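Local coordinates for protein-tyrosine-phosphatase (Chaetomium thermophilum var. thermophilum DSM 1495, PDB 5M43) that probably dephosphorylates phosphotyrosine and phosphoserine or phosphothreonine residues of proteins, through this dual-specificity phosphatase domain of the ribosome-linked protein Yvh1, at residues 40-45 and 50-55; 57-62 and 157-162; 109-114 and 141-146. All blocks are in the same frame, centred on the assembly; numbering follows the deposited sequence. Where two conformers were deposited one is given.

Contact 1 of 3, residues 40-45 and 50-55; sequences HTVDRE and RHVKHL
The carbonyl oxygen of Val-52 is gripped by both terminal nitrogens of Arg-44. The main bond runs from Arg-44 NH1 to Val-52 O at 2.7 Å and is nearly straight, 166° at the hydrogen. It lies in the carbonyl plane, on a lone pair of the oxygen, and almost in the guanidinium plane. Arg-44 NH2 adds a weak bond to Val-52 O at 3.3 Å. NH1 also makes a weak bond to Arg-50 O. The chain of Arg-44 bends at its second torsion (chi2 -84°) and then runs extended toward these carbonyls. Val-42 CG2 covers one guanidinium face, offset toward the rim. An alanine in place of Arg-44 would probably leave Val-52 O and Arg-50 O without these donors and open a gap beside Val-42. In the dual-specificity phosphatase fold, this contact ties the loop after strand 33-36 to the way into edge strand 53-56. The short connection between the two segments is mostly helical. His-54 carries the other half of the contact. Val-42 CG1 sits over the centre of its ring in a CH-pi contact, 3.6 Å from the centroid. His-40 O meets the edge of that ring at His-54 CE1, 3.3 Å away. The two histidine rings are steeply tilted, their planes at 72°, and their nearest atoms are His-40 CD2 and His-54 NE2. The rotation of the His-54 ring is fixed at both nitrogens: NE2 is hydrogen-bonded to Ser-36 OG, and ND1 reaches a water that accepts from Val-42 N. A second water accepts from His-54 N and, weakly, from Arg-44 NH2. Val-42 CG2 and Val-52 CG2 add a looser apolar touch at 4.3 Å.

Contact 2 of 3, residues 57-62 and 157-162; sequences IDIDDM and DGFMRQ
Phe-159 holds CG anti to its carbonyl carbon (chi1 -68°), which sends the ring off helix 157-168 toward loop 57-62. Ile-59 answers from the opposite direction with an extended side chain, both of its torsions near 180°. The contact lies beside the phosphate-binding loop of the dual-specificity phosphatase fold. It joins the loop that follows strand 53-56 to the start of the last modelled helix. One phenyl ring carries nearly all of it. Asp-60 O lies at the ring edge, near the ring plane, 3.5 Å from Phe-159 CZ. Met-62 O comes in obliquely, 3.7 Å from Phe-159 CE1. These are van der Waals approaches of carbonyl oxygens to aromatic C-H groups, and no hydrogen bond joins the two segments. The backbone that presents the two carbonyls is an inverse gamma turn centred on Asp-61. Its closing bond, from Met-62 N to Asp-60 O, is weak at 3.1 Å. On the apolar side, Ile-59 CD1 reaches Phe-159 CZ at 4.1 Å. Thr-112 and Arg-109 of helix 109-121 also pack on the phenyl side chain. The carboxylate of Asp-61 comes to the ring at a slant, its plane tilted 32° from that of the phenyl. Its polar end is held elsewhere: OD1 is hydrogen-bonded to Ser-108 OG and Asn-156 ND2. Asn-156 thus links the aspartate to the helix start, because its OD1 also accepts from Phe-159 N. Asp-61 lies near the bound nitrate, and its place in this loop is consistent with the general acid of related phosphatases. The same OD1 that takes the two hydrogen bonds stands 3.6 Å from Phe-159 CE2.

Contact 3 of 3, residues 109-114 and 141-146; sequences RSVTAI and RALEWV. With NO3 (nitrate ion), chain B.
Val-111 and Val-146 hold matching conformations, each with CG1 anti to the backbone N, and their CG1 atoms meet at 4.2 Å. The contact is a helix pair in the buried helical layer of the phosphatase fold. Segments 109-114 and 141-146 of the two helices cross at 117°, their axes 10.4 Å apart. That wide spacing is bridged by branched side chains alone. Val-146 divides its two methyls: CG1 goes to Val-111, while CG2 meets Ile-114 CG2 at 3.9 Å. Ile-114 offers this methyl because its own CG2 lies anti to the backbone N; its CG1 arm is turned beside that N. Leu-143 brings its CD1 to Val-111 CG1, adding a third apolar pair.

The start of helix 109-121 has a different role. Arg-109 ends the signature P-loop (CX5R) that begins at Cys-103. Its chain bends at chi3 (-78°) and turns the guanidinium edge to the nitrate ion, which probably occupies the phosphate site. The backbone N atoms of Met-105, Lys-107 and Ser-108 also bind the ion. Backbone N and NE of Arg-109 both donate to nitrate O3. Arg-109 NH2 donates to nitrate O2 at 2.9 Å, with the ion's nitrogen in the guanidinium plane.

Overall arrangement
Contact 3 is the buried one, made of aliphatic side chains between two helices near the centre of the chain. Contacts 1 and 2 are only partly buried. Contact 1 lies at the sheet edge and relies on arginine-to-carbonyl bonds, waters and a histidine ring. Contact 2 instead joins the loop after strand 53-56 to helix 157-168. Contacts 1 and 2 adjoin in sequence, but their centres are 24 Å apart. Contacts 2 and 3 touch directly. Helix 109-121 serves contact 3 and also packs on the ring of contact 2. Arg-109 NH1 probably donates to Ile-59 O at 2.9 Å, so the arginine that holds the nitrate is also tied to loop 57-62.

Contact 1 of 3, residues 40-45 and 50-55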
loop_
_atom_site.group_PDB
_atom_site.type_symbol
_atom_site.label_atom_id
_atom_site.label_comp_id
_atom_site.label_asym_id
_atom_site.label_seq_id
_atom_site.Cartn_x
_atom_site.Cartn_y
_atom_site.Cartn_z
ATOM N N HIS A 40 -3.247 -7.396 -12.650
ATOM C CA HIS A 40 -4.673 -7.112 -12.538
ATOM C C HIS A 40 -5.057 -6.166 -13.657
ATOM O O HIS A 40 -4.279 -5.269 -14.003
ATOM C CB HIS A 40 -4.950 -6.457 -11.176
ATOM C CG HIS A 40 -6.409 -6.308 -10.842
ATOM N ND1 HIS A 40 -7.148 -7.344 -10.335
ATOM C CD2 HIS A 40 -7.241 -5.236 -10.884
ATOM C CE1 HIS A 40 -8.380 -6.929 -10.076
ATOM N NE2 HIS A 40 -8.469 -5.659 -10.417
ATOM N N THR A 41 -6.282 -6.325 -14.155
ATOM C CA THR A 41 -6.910 -5.391 -15.084
ATOM C C THR A 41 -8.279 -4.966 -14.542
ATOM O O THR A 41 -9.119 -5.822 -14.239
ATOM C CB THR A 41 -7.085 -6.040 -16.471
ATOM O OG1 THR A 41 -5.817 -6.477 -16.972
ATOM C CG2 THR A 41 -7.673 -5.042 -17.461
ATOM N N VAL A 42 -8.527 -3.637 -14.439
ATOM C CA VAL A 42 -9.843 -3.164 -13.986
ATOM C C VAL A 42 -10.839 -3.220 -15.146
ATOM O O VAL A 42 -10.468 -3.099 -16.318
ATOM C CB VAL A 42 -9.772 -1.748 -13.382
ATOM C CG1 VAL A 42 -8.855 -1.748 -12.196
ATOM C CG2 VAL A 42 -9.306 -0.724 -14.404
ATOM N N ASP A 43 -12.117 -3.418 -14.806
ATOM C CA ASP A 43 -13.217 -3.529 -15.776
ATOM C C ASP A 43 -13.680 -2.131 -16.149
ATOM O O ASP A 43 -14.519 -1.531 -15.476
ATOM C CB ASP A 43 -14.359 -4.353 -15.209
ATOM C CG ASP A 43 -15.503 -4.542 -16.206
ATOM O OD1 ASP A 43 -15.381 -4.113 -17.372
ATOM O OD2 ASP A 43 -16.540 -5.085 -15.804
ATOM N N ARG A 44 -13.130 -1.608 -17.248
ATOM C CA ARG A 44 -13.444 -0.246 -17.657
ATOM C C ARG A 44 -14.847 -0.116 -18.231
ATOM O O ARG A 44 -15.334 1.010 -18.380
ATOM C CB ARG A 44 -12.438 0.250 -18.681
ATOM C CG ARG A 44 -10.965 0.238 -18.223
ATOM C CD ARG A 44 -10.670 1.492 -17.439
ATOM N NE ARG A 44 -9.274 1.599 -17.028
ATOM C CZ ARG A 44 -8.847 2.461 -16.103
ATOM N NH1 ARG A 44 -9.706 3.298 -15.526
ATOM N NH2 ARG A 44 -7.567 2.506 -15.762
ATOM N N GLU A 45 -15.500 -1.227 -18.563
ATOM C CA GLU A 45 -16.892 -1.176 -18.994
ATOM C C GLU A 45 -17.859 -0.971 -17.841
ATOM O O GLU A 45 -19.045 -0.714 -18.083
ATOM C CB GLU A 45 -17.262 -2.455 -19.743
ATOM C CG GLU A 45 -16.174 -2.924 -20.650
ATOM C CD GLU A 45 -16.209 -2.190 -21.959
ATOM O OE1 GLU A 45 -17.327 -1.983 -22.480
ATOM O OE2 GLU A 45 -15.121 -1.795 -22.448
ATOM N N ARG A 50 -14.533 3.060 -14.693
ATOM C CA ARG A 50 -14.209 3.658 -15.985
ATOM C C ARG A 50 -13.157 4.754 -15.862
ATOM O O ARG A 50 -12.278 4.884 -16.735
ATOM C CB ARG A 50 -15.477 4.206 -16.627
ATOM C CG ARG A 50 -15.221 5.218 -17.744
ATOM C CD ARG A 50 -16.472 5.409 -18.587
ATOM N NE ARG A 50 -16.791 4.189 -19.330
ATOM C CZ ARG A 50 -16.197 3.827 -20.468
ATOM N NH1 ARG A 50 -15.251 4.590 -21.006
ATOM N NH2 ARG A 50 -16.544 2.698 -21.075
ATOM N N HIS A 51 -13.206 5.548 -14.793
ATOM C CA HIS A 51 -12.250 6.645 -14.670
ATOM C C HIS A 51 -11.249 6.467 -13.530
ATOM O O HIS A 51 -10.570 7.429 -13.168
ATOM C CB HIS A 51 -13.002 7.974 -14.521
ATOM C CG HIS A 51 -13.892 8.301 -15.692
ATOM N ND1 HIS A 51 -13.405 8.763 -16.899
ATOM C CD2 HIS A 51 -15.237 8.203 -15.845
ATOM C CE1 HIS A 51 -14.411 8.944 -17.737
ATOM N NE2 HIS A 51 -15.532 8.608 -17.124
ATOM N N VAL A 52 -11.143 5.279 -12.937
ATOM C CA VAL A 52 -10.175 5.127 -11.859
ATOM C C VAL A 52 -8.770 5.176 -12.436
ATOM O O VAL A 52 -8.528 4.797 -13.591
ATOM C CB VAL A 52 -10.413 3.833 -11.055
ATOM C CG1 VAL A 52 -11.863 3.813 -10.531
ATOM C CG2 VAL A 52 -10.083 2.623 -11.895
ATOM N N LYS A 53 -7.844 5.698 -11.637
ATOM C CA LYS A 53 -6.425 5.741 -11.983
ATOM C C LYS A 53 -5.822 4.428 -11.491
ATOM O O LYS A 53 -5.918 4.117 -10.300
ATOM C CB LYS A 53 -5.769 6.960 -11.331
ATOM C CG LYS A 53 -4.278 7.138 -11.654
ATOM C CD LYS A 53 -4.089 7.666 -13.040
ATOM C CE LYS A 53 -2.628 8.075 -13.262
ATOM N NZ LYS A 53 -2.336 8.257 -14.729
ATOM N N HIS A 54 -5.255 3.629 -12.397
ATOM C CA HIS A 54 -4.856 2.266 -12.077
ATOM C C HIS A 54 -3.379 2.017 -12.369
ATOM O O HIS A 54 -2.898 2.384 -13.440
ATOM C CB HIS A 54 -5.697 1.281 -12.885
ATOM C CG HIS A 54 -5.463 -0.141 -12.514
ATOM N ND1 HIS A 54 -5.293 -1.136 -13.447
ATOM C CD2 HIS A 54 -5.332 -0.730 -11.301
ATOM C CE1 HIS A 54 -5.069 -2.279 -12.826
ATOM N NE2 HIS A 54 -5.104 -2.062 -11.521
ATOM N N LEU A 55 -2.678 1.369 -11.434
ATOM C CA LEU A 55 -1.333 0.854 -11.661
ATOM C C LEU A 55 -1.298 -0.590 -11.190
ATOM O O LEU A 55 -1.714 -0.868 -10.059
ATOM C CB LEU A 55 -0.282 1.687 -10.913
ATOM C CG LEU A 55 1.156 1.141 -10.945
ATOM C CD1 LEU A 55 1.665 1.160 -12.381
ATOM C CD2 LEU A 55 2.118 1.984 -10.051
HETATM O O HOH W 1 -6.429 -2.022 -15.860
HETATM O O HOH W 2 -5.373 4.563 -15.176
#

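Contact 2 of 3, residues 57-62 and 157-162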
loop_
_atom_site.group_PDB
_atom_site.type_symbol
_atom_site.label_atom_id
_atom_site.label_comp_id
_atom_site.label_asym_id
_atom_site.label_seq_id
_atom_site.Cartn_x
_atom_site.Cartn_y
_atom_site.Cartn_z
ATOM N N ILE A 57 1.317 -3.977 -10.798
ATOM C CA ILE A 57 2.665 -4.516 -10.777
ATOM C C ILE A 57 2.571 -6.028 -10.698
ATOM O O ILE A 57 1.937 -6.565 -9.778
ATOM C CB ILE A 57 3.443 -3.955 -9.584
ATOM C CG1 ILE A 57 3.648 -2.448 -9.789
ATOM C CG2 ILE A 57 4.828 -4.629 -9.457
ATOM C CD1 ILE A 57 4.104 -1.772 -8.516
ATOM N N ASP A 58 3.227 -6.717 -11.641
ATOM C CA ASP A 58 3.139 -8.166 -11.723
ATOM C C ASP A 58 4.147 -8.754 -10.744
ATOM O O ASP A 58 5.354 -8.814 -11.035
ATOM C CB ASP A 58 3.418 -8.612 -13.157
ATOM C CG ASP A 58 3.262 -10.075 -13.344
ATOM O OD1 ASP A 58 3.680 -10.562 -14.419
ATOM O OD2 ASP A 58 2.794 -10.751 -12.431
ATOM N N ILE A 59 3.683 -9.174 -9.567
ATOM C CA ILE A 59 4.567 -9.840 -8.609
ATOM C C ILE A 59 3.778 -10.892 -7.864
ATOM O O ILE A 59 2.576 -10.733 -7.623
ATOM C CB ILE A 59 5.206 -8.832 -7.617
ATOM C CG1 ILE A 59 6.223 -9.472 -6.666
ATOM C CG2 ILE A 59 4.171 -8.084 -6.839
ATOM C CD1 ILE A 59 6.992 -8.417 -5.798
ATOM N N ASP A 60 4.463 -11.966 -7.522
ATOM C CA ASP A 60 3.885 -13.067 -6.774
ATOM C C ASP A 60 4.175 -12.918 -5.299
ATOM O O ASP A 60 5.103 -12.215 -4.887
ATOM C CB ASP A 60 4.460 -14.405 -7.255
ATOM C CG ASP A 60 3.736 -14.973 -8.445
ATOM O OD1 ASP A 60 2.884 -14.275 -9.056
ATOM O OD2 ASP A 60 4.069 -16.161 -8.788
ATOM N N ASP A 61 3.400 -13.634 -4.494
ATOM C CA ASP A 61 3.591 -13.571 -3.047
ATOM C C ASP A 61 4.528 -14.698 -2.638
ATOM O O ASP A 61 4.127 -15.744 -2.086
ATOM C CB ASP A 61 2.253 -13.706 -2.320
ATOM C CG ASP A 61 2.441 -13.650 -0.841
ATOM O OD1 ASP A 61 3.411 -12.986 -0.417
ATOM O OD2 ASP A 61 1.621 -14.203 -0.101
ATOM N N MET A 62 5.808 -14.489 -2.926
ATOM C CA MET A 62 6.834 -15.472 -2.626
ATOM C C MET A 62 8.043 -14.747 -2.087
ATOM O O MET A 62 8.287 -13.599 -2.452
ATOM C CB MET A 62 7.227 -16.290 -3.856
ATOM C CG MET A 62 6.078 -17.202 -4.223
ATOM S SD MET A 62 6.654 -18.319 -5.436
ATOM C CE MET A 62 6.578 -17.275 -6.869
ATOM N N ASP A 157 8.152 -13.631 4.591
ATOM C CA ASP A 157 9.439 -13.370 5.256
ATOM C C ASP A 157 10.391 -12.564 4.376
ATOM O O ASP A 157 11.128 -11.709 4.876
ATOM C CB ASP A 157 10.168 -14.680 5.627
ATOM C CG ASP A 157 9.533 -15.456 6.767
ATOM O OD1 ASP A 157 8.506 -15.023 7.261
ATOM O OD2 ASP A 157 10.050 -16.570 7.115
ATOM N N GLY A 158 10.354 -12.791 3.064
ATOM C CA GLY A 158 11.221 -12.046 2.153
ATOM C C GLY A 158 10.787 -10.590 2.032
ATOM O O GLY A 158 11.638 -9.677 1.958
ATOM N N PHE A 159 9.485 -10.363 1.925
ATOM C CA PHE A 159 8.996 -8.998 1.934
ATOM C C PHE A 159 9.353 -8.285 3.228
ATOM O O PHE A 159 9.661 -7.081 3.210
ATOM C CB PHE A 159 7.476 -8.994 1.733
ATOM C CG PHE A 159 7.036 -9.431 0.360
ATOM C CD1 PHE A 159 7.967 -9.577 -0.680
ATOM C CD2 PHE A 159 5.689 -9.631 0.094
ATOM C CE1 PHE A 159 7.563 -9.999 -1.943
ATOM C CE2 PHE A 159 5.250 -10.032 -1.142
ATOM C CZ PHE A 159 6.163 -10.234 -2.174
ATOM N N MET A 160 9.256 -8.987 4.375
ATOM C CA MET A 160 9.643 -8.345 5.637
ATOM C C MET A 160 11.102 -7.918 5.595
ATOM O O MET A 160 11.426 -6.793 6.001
ATOM C CB MET A 160 9.398 -9.290 6.825
ATOM C CG MET A 160 7.891 -9.542 7.024
ATOM S SD MET A 160 6.931 -8.125 7.567
ATOM C CE MET A 160 7.467 -8.060 9.257
ATOM N N ARG A 161 11.981 -8.795 5.095
ATOM C CA ARG A 161 13.398 -8.437 4.960
ATOM C C ARG A 161 13.574 -7.221 4.059
ATOM O O ARG A 161 14.407 -6.347 4.340
ATOM C CB ARG A 161 14.229 -9.616 4.405
ATOM C CG ARG A 161 14.284 -10.745 5.397
ATOM C CD ARG A 161 15.209 -11.921 4.945
ATOM N NE ARG A 161 14.909 -12.517 3.634
ATOM C CZ ARG A 161 14.212 -13.660 3.479
ATOM N NH1 ARG A 161 14.012 -14.185 2.259
ATOM N NH2 ARG A 161 13.685 -14.281 4.538
ATOM N N GLN A 162 12.848 -7.169 2.940
ATOM C CA GLN A 162 13.013 -6.051 2.010
ATOM C C GLN A 162 12.490 -4.759 2.594
ATOM O O GLN A 162 12.994 -3.703 2.254
ATOM C CB GLN A 162 12.322 -6.366 0.680
ATOM C CG GLN A 162 12.985 -7.597 -0.002
ATOM C CD GLN A 162 12.308 -8.095 -1.241
ATOM O OE1 GLN A 162 11.943 -9.289 -1.319
ATOM N NE2 GLN A 162 12.269 -7.287 -2.256
#

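Contact 3 of 3, residues 109-114 and 141-146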
loop_
_atom_site.group_PDB
_atom_site.type_symbol
_atom_site.label_atom_id
_atom_site.label_comp_id
_atom_site.label_asym_id
_atom_site.label_seq_id
_atom_site.Cartn_x
_atom_site.Cartn_y
_atom_site.Cartn_z
ATOM N N ARG A 109 1.270 -8.972 -0.286
ATOM C CA ARG A 109 1.763 -8.033 -1.304
ATOM C C ARG A 109 1.256 -6.592 -1.041
ATOM O O ARG A 109 2.048 -5.649 -0.987
ATOM C CB ARG A 109 1.345 -8.493 -2.689
ATOM C CG ARG A 109 2.266 -9.635 -3.215
ATOM C CD ARG A 109 1.662 -10.197 -4.441
ATOM N NE ARG A 109 0.541 -11.093 -4.081
ATOM C CZ ARG A 109 -0.004 -11.948 -4.944
ATOM N NH1 ARG A 109 0.459 -12.014 -6.195
ATOM N NH2 ARG A 109 -1.016 -12.773 -4.547
ATOM N N SER A 110 -0.063 -6.407 -0.926
ATOM C CA SER A 110 -0.610 -5.062 -0.765
ATOM C C SER A 110 -0.167 -4.449 0.565
ATOM O O SER A 110 0.058 -3.242 0.654
ATOM C CB SER A 110 -2.171 -5.069 -0.837
ATOM O OG SER A 110 -2.636 -6.031 0.076
ATOM N N VAL A 111 -0.095 -5.278 1.613
ATOM C CA VAL A 111 0.286 -4.793 2.928
ATOM C C VAL A 111 1.723 -4.302 2.890
ATOM O O VAL A 111 2.072 -3.327 3.563
ATOM C CB VAL A 111 0.076 -5.915 3.971
ATOM C CG1 VAL A 111 0.661 -5.602 5.350
ATOM C CG2 VAL A 111 -1.439 -6.144 4.163
ATOM N N THR A 112 2.599 -5.040 2.179
ATOM C CA THR A 112 3.975 -4.562 2.044
ATOM C C THR A 112 4.032 -3.186 1.399
ATOM O O THR A 112 4.787 -2.297 1.843
ATOM C CB THR A 112 4.771 -5.595 1.234
ATOM O OG1 THR A 112 4.826 -6.825 1.962
ATOM C CG2 THR A 112 6.231 -5.047 0.960
ATOM N N ALA A 113 3.237 -2.984 0.349
ATOM C CA ALA A 113 3.201 -1.659 -0.282
ATOM C C ALA A 113 2.726 -0.583 0.682
ATOM O O ALA A 113 3.296 0.525 0.697
ATOM C CB ALA A 113 2.292 -1.723 -1.519
ATOM N N ILE A 114 1.699 -0.884 1.480
ATOM C CA ILE A 114 1.182 0.118 2.425
ATOM C C ILE A 114 2.217 0.410 3.484
ATOM O O ILE A 114 2.428 1.562 3.847
ATOM C CB ILE A 114 -0.129 -0.379 3.037
ATOM C CG1 ILE A 114 -1.178 -0.233 1.929
ATOM C CG2 ILE A 114 -0.435 0.408 4.369
ATOM C CD1 ILE A 114 -2.532 -0.584 2.330
ATOM N N ARG A 141 6.400 -2.350 13.894
ATOM C CA ARG A 141 5.429 -1.387 14.381
ATOM C C ARG A 141 4.484 -0.945 13.270
ATOM O O ARG A 141 3.290 -0.706 13.526
ATOM C CB ARG A 141 6.157 -0.199 15.016
ATOM C CG ARG A 141 6.822 -0.624 16.324
ATOM C CD ARG A 141 7.850 0.364 16.849
ATOM N NE ARG A 141 7.249 1.678 17.030
ATOM C CZ ARG A 141 7.816 2.660 17.724
ATOM N NH1 ARG A 141 7.195 3.834 17.835
ATOM N NH2 ARG A 141 8.987 2.460 18.314
ATOM N N ALA A 142 4.988 -0.799 12.033
ATOM C CA ALA A 142 4.111 -0.434 10.917
ATOM C C ALA A 142 3.162 -1.584 10.584
ATOM O O ALA A 142 1.976 -1.347 10.303
ATOM C CB ALA A 142 4.934 -0.042 9.673
ATOM N N LEU A 143 3.646 -2.823 10.666
ATOM C CA LEU A 143 2.751 -3.959 10.455
ATOM C C LEU A 143 1.650 -3.992 11.512
ATOM O O LEU A 143 0.484 -4.263 11.191
ATOM C CB LEU A 143 3.568 -5.271 10.415
ATOM C CG LEU A 143 2.734 -6.556 10.513
ATOM C CD1 LEU A 143 1.835 -6.650 9.299
ATOM C CD2 LEU A 143 3.669 -7.758 10.491
ATOM N N GLU A 144 1.996 -3.776 12.786
ATOM C CA GLU A 144 0.945 -3.797 13.818
ATOM C C GLU A 144 -0.029 -2.640 13.636
ATOM O O GLU A 144 -1.240 -2.774 13.918
ATOM C CB GLU A 144 1.561 -3.731 15.205
ATOM C CG GLU A 144 2.414 -4.916 15.544
ATOM C CD GLU A 144 1.611 -6.179 15.394
ATOM O OE1 GLU A 144 0.448 -6.229 15.882
ATOM O OE2 GLU A 144 2.103 -7.110 14.762
ATOM N N TRP A 145 0.462 -1.520 13.109
ATOM C CA TRP A 145 -0.445 -0.411 12.779
ATOM C C TRP A 145 -1.475 -0.831 11.735
ATOM O O TRP A 145 -2.689 -0.602 11.887
ATOM C CB TRP A 145 0.404 0.776 12.282
ATOM C CG TRP A 145 -0.421 2.031 11.975
ATOM C CD1 TRP A 145 -1.078 2.332 10.815
ATOM C CD2 TRP A 145 -0.615 3.110 12.844
ATOM N NE1 TRP A 145 -1.678 3.587 10.917
ATOM C CE2 TRP A 145 -1.411 4.072 12.162
ATOM C CE3 TRP A 145 -0.199 3.371 14.148
ATOM C CZ2 TRP A 145 -1.792 5.306 12.743
ATOM C CZ3 TRP A 145 -0.602 4.624 14.743
ATOM C CH2 TRP A 145 -1.366 5.553 14.023
ATOM N N VAL A 146 -1.010 -1.477 10.660
ATOM C CA VAL A 146 -1.916 -1.973 9.640
ATOM C C VAL A 146 -2.896 -2.970 10.249
ATOM O O VAL A 146 -4.088 -2.935 9.933
ATOM C CB VAL A 146 -1.132 -2.619 8.482
ATOM C CG1 VAL A 146 -2.080 -3.276 7.481
ATOM C CG2 VAL A 146 -0.319 -1.471 7.769
HETATM N N NO3 B . -1.334 -11.672 -1.005
HETATM O O1 NO3 B . -1.770 -11.481 0.163
HETATM O O2 NO3 B . -2.104 -12.075 -1.913
HETATM O O3 NO3 B . -0.164 -11.287 -1.284
#